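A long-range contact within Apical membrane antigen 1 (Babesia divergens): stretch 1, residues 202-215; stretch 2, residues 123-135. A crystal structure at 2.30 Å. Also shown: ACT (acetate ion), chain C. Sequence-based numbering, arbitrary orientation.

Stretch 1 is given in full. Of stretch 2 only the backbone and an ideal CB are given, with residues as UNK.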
# COMPACT_ATOMS: atom_id res chain seq x y z
N LEU A 202 11.56 2.05 4.31
CA LEU A 202 11.74 2.96 3.18
C LEU A 202 10.39 3.40 2.61
O LEU A 202 9.45 2.59 2.51
CB LEU A 202 12.60 2.30 2.10
CG LEU A 202 14.12 2.50 2.08
CD1 LEU A 202 14.76 2.52 3.47
CD2 LEU A 202 14.82 1.49 1.18
N TYR A 203 10.31 4.68 2.22
CA TYR A 203 9.11 5.24 1.61
C TYR A 203 9.49 5.84 0.26
O TYR A 203 10.20 6.83 0.22
CB TYR A 203 8.55 6.36 2.47
CG TYR A 203 8.08 5.93 3.82
CD1 TYR A 203 8.98 5.62 4.84
CD2 TYR A 203 6.71 5.87 4.09
CE1 TYR A 203 8.54 5.22 6.06
CE2 TYR A 203 6.26 5.52 5.33
CZ TYR A 203 7.18 5.20 6.31
OH TYR A 203 6.71 4.82 7.53
N TYR A 204 9.01 5.24 -0.82
CA TYR A 204 9.15 5.81 -2.17
C TYR A 204 7.94 6.70 -2.45
O TYR A 204 6.80 6.30 -2.25
CB TYR A 204 9.21 4.68 -3.20
CG TYR A 204 9.54 5.12 -4.62
CD1 TYR A 204 8.56 5.66 -5.46
CD2 TYR A 204 10.82 4.96 -5.13
CE1 TYR A 204 8.87 6.04 -6.77
CE2 TYR A 204 11.15 5.36 -6.43
CZ TYR A 204 10.17 5.90 -7.24
OH TYR A 204 10.47 6.27 -8.50
N GLY A 205 8.17 7.90 -2.95
CA GLY A 205 7.04 8.73 -3.29
C GLY A 205 7.39 9.83 -4.24
O GLY A 205 8.54 9.97 -4.67
N SER A 206 6.39 10.66 -4.51
CA SER A 206 6.53 11.76 -5.40
C SER A 206 6.38 13.02 -4.57
O SER A 206 5.90 12.97 -3.46
CB SER A 206 5.42 11.70 -6.46
OG SER A 206 4.29 12.42 -6.02
N SER A 207 6.65 14.16 -5.18
CA SER A 207 6.57 15.44 -4.47
C SER A 207 5.12 15.85 -4.17
O SER A 207 4.89 16.84 -3.51
CB SER A 207 7.25 16.51 -5.27
OG SER A 207 6.49 16.79 -6.44
N ARG A 208 4.16 15.05 -4.61
CA ARG A 208 2.77 15.38 -4.36
C ARG A 208 2.15 14.61 -3.21
O ARG A 208 0.95 14.62 -3.02
CB ARG A 208 1.97 15.20 -5.63
CG ARG A 208 2.35 16.28 -6.60
CD ARG A 208 1.82 16.08 -7.99
NE ARG A 208 2.58 16.97 -8.85
CZ ARG A 208 2.29 17.22 -10.13
NH1 ARG A 208 1.25 16.63 -10.71
NH2 ARG A 208 3.04 18.07 -10.80
N VAL A 209 3.00 13.96 -2.42
CA VAL A 209 2.54 13.24 -1.25
C VAL A 209 1.76 14.16 -0.33
O VAL A 209 2.21 15.26 0.02
CB VAL A 209 3.72 12.53 -0.55
CG1 VAL A 209 3.38 12.20 0.92
CG2 VAL A 209 4.09 11.28 -1.36
N ASP A 210 0.52 13.75 -0.08
CA ASP A 210 -0.37 14.34 0.91
C ASP A 210 0.38 14.63 2.25
O ASP A 210 0.98 13.72 2.84
CB ASP A 210 -1.55 13.36 1.12
CG ASP A 210 -2.73 13.99 1.83
OD1 ASP A 210 -2.53 15.07 2.43
OD2 ASP A 210 -3.84 13.42 1.78
N LYS A 211 0.36 15.89 2.71
CA LYS A 211 0.87 16.23 4.04
C LYS A 211 0.23 15.34 5.09
O LYS A 211 0.82 15.05 6.16
CB LYS A 211 0.58 17.70 4.43
CG LYS A 211 0.63 18.74 3.32
CD LYS A 211 1.98 18.82 2.66
CE LYS A 211 2.78 20.04 3.07
NZ LYS A 211 3.96 20.12 2.16
N LYS A 212 -1.01 14.96 4.84
CA LYS A 212 -1.75 14.13 5.77
C LYS A 212 -1.78 12.67 5.29
O LYS A 212 -2.72 11.94 5.58
CB LYS A 212 -3.15 14.69 5.99
CG LYS A 212 -3.13 16.03 6.73
CD LYS A 212 -4.24 16.97 6.28
CE LYS A 212 -5.53 16.74 7.07
NZ LYS A 212 -6.62 17.71 6.70
N TRP A 213 -0.72 12.25 4.60
CA TRP A 213 -0.61 10.87 4.13
C TRP A 213 -0.99 9.85 5.18
O TRP A 213 -1.75 8.93 4.92
CB TRP A 213 0.78 10.58 3.55
CG TRP A 213 1.91 10.68 4.56
CD1 TRP A 213 2.66 11.79 4.87
CD2 TRP A 213 2.51 9.58 5.34
NE1 TRP A 213 3.62 11.49 5.80
CE2 TRP A 213 3.58 10.17 6.11
CE3 TRP A 213 2.25 8.21 5.46
CZ2 TRP A 213 4.35 9.42 6.99
CZ3 TRP A 213 2.99 7.48 6.37
CH2 TRP A 213 4.03 8.07 7.12
N GLU A 214 -0.56 10.10 6.42
CA GLU A 214 -0.77 9.15 7.50
C GLU A 214 -2.21 8.89 7.85
O GLU A 214 -2.53 7.81 8.28
CB GLU A 214 -0.02 9.57 8.74
CG GLU A 214 1.25 8.79 8.94
CD GLU A 214 1.64 8.71 10.41
OE1 GLU A 214 2.05 9.75 10.98
OE2 GLU A 214 1.50 7.60 10.98
N GLU A 215 -3.08 9.86 7.65
CA GLU A 215 -4.50 9.66 7.95
C GLU A 215 -5.32 9.36 6.69
O GLU A 215 -6.42 8.81 6.76
CB GLU A 215 -5.07 10.90 8.67
CG GLU A 215 -4.14 11.50 9.73
CD GLU A 215 -4.18 13.01 9.76
OE1 GLU A 215 -5.28 13.59 9.66
OE2 GLU A 215 -3.10 13.64 9.83
N UNK A 123 6.16 19.48 8.46
CA UNK A 123 5.28 18.29 8.56
C UNK A 123 6.04 17.14 9.19
O UNK A 123 7.14 17.34 9.70
CB UNK A 123 4.75 17.88 7.19
N UNK A 124 5.51 15.91 9.09
CA UNK A 124 6.33 14.77 9.49
C UNK A 124 7.48 14.56 8.52
O UNK A 124 7.58 15.28 7.52
CB UNK A 124 5.48 13.50 9.58
N UNK A 125 8.37 13.63 8.85
CA UNK A 125 9.58 13.44 8.06
C UNK A 125 9.31 13.04 6.58
O UNK A 125 9.94 13.58 5.65
CB UNK A 125 10.44 12.37 8.73
N UNK A 126 8.38 12.12 6.38
CA UNK A 126 8.02 11.73 5.05
C UNK A 126 7.45 12.92 4.28
O UNK A 126 7.88 13.19 3.16
CB UNK A 126 7.02 10.57 5.09
N UNK A 127 6.57 13.69 4.91
CA UNK A 127 6.04 14.90 4.27
C UNK A 127 7.15 15.93 3.99
O UNK A 127 7.23 16.50 2.91
CB UNK A 127 4.96 15.53 5.15
N UNK A 128 8.07 16.11 4.93
CA UNK A 128 9.14 17.05 4.70
C UNK A 128 9.99 16.65 3.48
O UNK A 128 10.37 17.50 2.66
CB UNK A 128 10.01 17.15 5.95
N UNK A 129 10.27 15.36 3.36
CA UNK A 129 11.07 14.84 2.30
C UNK A 129 10.38 15.08 0.94
O UNK A 129 11.02 15.51 -0.03
CB UNK A 129 11.34 13.35 2.53
N UNK A 130 9.06 14.92 0.92
CA UNK A 130 8.27 15.11 -0.31
C UNK A 130 8.27 16.57 -0.73
O UNK A 130 8.44 16.89 -1.90
CB UNK A 130 6.83 14.63 -0.11
N UNK A 131 8.09 17.46 0.24
CA UNK A 131 8.10 18.91 -0.00
C UNK A 131 9.50 19.34 -0.45
O UNK A 131 9.66 20.14 -1.36
CB UNK A 131 7.68 19.68 1.26
N UNK A 132 10.51 18.72 0.12
CA UNK A 132 11.85 19.07 -0.26
C UNK A 132 12.11 18.65 -1.72
O UNK A 132 12.69 19.42 -2.50
CB UNK A 132 12.86 18.42 0.69
N UNK A 133 11.69 17.44 -2.09
CA UNK A 133 11.76 17.01 -3.48
C UNK A 133 11.00 18.00 -4.39
O UNK A 133 11.45 18.30 -5.50
CB UNK A 133 11.19 15.60 -3.63
N UNK A 134 9.88 18.53 -3.89
CA UNK A 134 9.08 19.51 -4.63
C UNK A 134 9.69 20.89 -4.85
O UNK A 134 9.22 21.63 -5.70
CB UNK A 134 7.75 19.70 -3.90
N UNK A 135 10.75 21.21 -4.10
CA UNK A 135 11.47 22.48 -4.22
C UNK A 135 12.80 22.39 -4.99
O UNK A 135 13.60 23.33 -4.93
CB UNK A 135 11.74 23.03 -2.82
C ACT C . 7.50 9.01 9.38
O ACT C . 6.62 8.38 10.02
OXT ACT C . 7.31 10.15 8.86
CH3 ACT C . 8.84 8.35 9.25

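Position 123 precedes the helix. Its ideal CB would lie 4.9 Å from Lys211 O, so small or larger residues could fit. It is Gly123, whose N donates to the side chain of position 128.

Position 124 sits right before the helix, where a side-chain acceptor can cap free backbone NH groups. Its CB lies 4.7 Å from Trp213 NE1, a donor, and 5.3 Å from Glu214 OE1, which tells mildly against Asp. Ser, Thr, Asp or Asn could cap; the longer Asp or Asn reaches Trp213 NE1 more easily. It is Asn124. OD1 accepts from Trp213 NE1 at 2.7 Å and from N of position 127 at 2.9 Å, so one atom both caps the helix and holds the indole. ND2 donates to water 2, which donates in turn to Lys211 O.

Position 125 points sideways, with nothing of stretch 1 near its CB. Many residues would do. It is Asp125.

Position 126 points toward stretch 1. Its CB lies 3.5 Å from Trp213 CZ2, which is tight, and 4.8 Å from Tyr203 CD2. A compact apolar side chain fits between these rings; Val, Ile or Ala are candidates. It is Val126, with chi1 t. CG2 lies over a face of the Tyr203 ring, 3.7 Å from its centroid. CG1 lies over a face of Trp213. The backbone N makes a weak hydrogen bond to the acetate.

Position 127 points sideways, its CB 4.3 Å from both Lys211 O and Trp213 NE1. Small residues suit this close approach. It is Ala127.

Positions 128 and 129 leave the choice open, with no atom of stretch 1 near either CB. They are Asn128, whose OD1 accepts from Gly123 N, and Cys129, bonded covalently elsewhere in the structure.

Position 130 points toward the turn, its CB 3.8 Å from Val209 CB and 3.9 Å from Ser206 O. Ala, Gly or Ser would suit. It is Ala130, which packs on Val209. Its O lies 3.5 Å from Ser207 CA in a CA-H...O contact.

Position 131 points sideways, with Lys211 NZ 3.9 Å from its CB. An acid is favoured, Asp or Glu. It is Glu131: OE1 forms a salt bridge with Lys211 NZ at 3.0 Å, although the hydrogen bond is weak.

Position 133 points toward stretch 1; its CB lies 4.4 Å from Ser207 CB. Small residues suit. It is Ala133.

At position 134 an ideal CB would be 3.5 Å from Ser207 CB and crowded by O of Glu131 at 3.2 Å. Gly suits best. It is Gly134.

Positions 132 and 135 have nothing of stretch 1 near their CB; they are Tyr132 and Asn135.

Stretch 2 (123-135) GNDVANCAEYAGN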
# COMPACT_ATOMS: atom_id res chain seq x y z
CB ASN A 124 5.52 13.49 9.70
CG ASN A 124 4.67 13.11 8.50
OD1 ASN A 124 5.12 13.17 7.35
ND2 ASN A 124 3.44 12.65 8.78
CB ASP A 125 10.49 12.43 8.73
CG ASP A 125 10.94 12.89 10.13
OD1 ASP A 125 11.05 14.12 10.37
OD2 ASP A 125 11.13 12.02 11.01
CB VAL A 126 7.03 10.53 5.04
CG1 VAL A 126 6.45 10.33 3.65
CG2 VAL A 126 7.73 9.27 5.56
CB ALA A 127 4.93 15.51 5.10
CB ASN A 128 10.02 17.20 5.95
CG ASN A 128 9.31 17.90 7.06
OD1 ASN A 128 8.17 18.40 6.89
ND2 ASN A 128 9.96 17.96 8.25
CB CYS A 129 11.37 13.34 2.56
SG CYS A 129 12.59 12.60 1.44
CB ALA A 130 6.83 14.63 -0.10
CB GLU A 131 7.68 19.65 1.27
CG GLU A 131 7.50 21.17 1.11
CD GLU A 131 6.98 21.83 2.37
OE1 GLU A 131 6.55 21.11 3.29
OE2 GLU A 131 6.98 23.08 2.45
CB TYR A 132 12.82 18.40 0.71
CG TYR A 132 14.27 18.62 0.36
CD1 TYR A 132 14.84 19.88 0.49
CD2 TYR A 132 15.07 17.58 -0.07
CE1 TYR A 132 16.17 20.10 0.18
CE2 TYR A 132 16.39 17.78 -0.38
CZ TYR A 132 16.95 19.04 -0.23
OH TYR A 132 18.27 19.26 -0.54
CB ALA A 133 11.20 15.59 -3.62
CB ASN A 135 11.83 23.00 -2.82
CG ASN A 135 10.63 23.53 -2.07
OD1 ASN A 135 9.62 23.91 -2.66
ND2 ASN A 135 10.72 23.53 -0.75
O HOH W 1 2.97 16.23 7.70
O HOH W 2 0.77 12.37 7.49
O HOH W 3 4.68 17.30 1.90
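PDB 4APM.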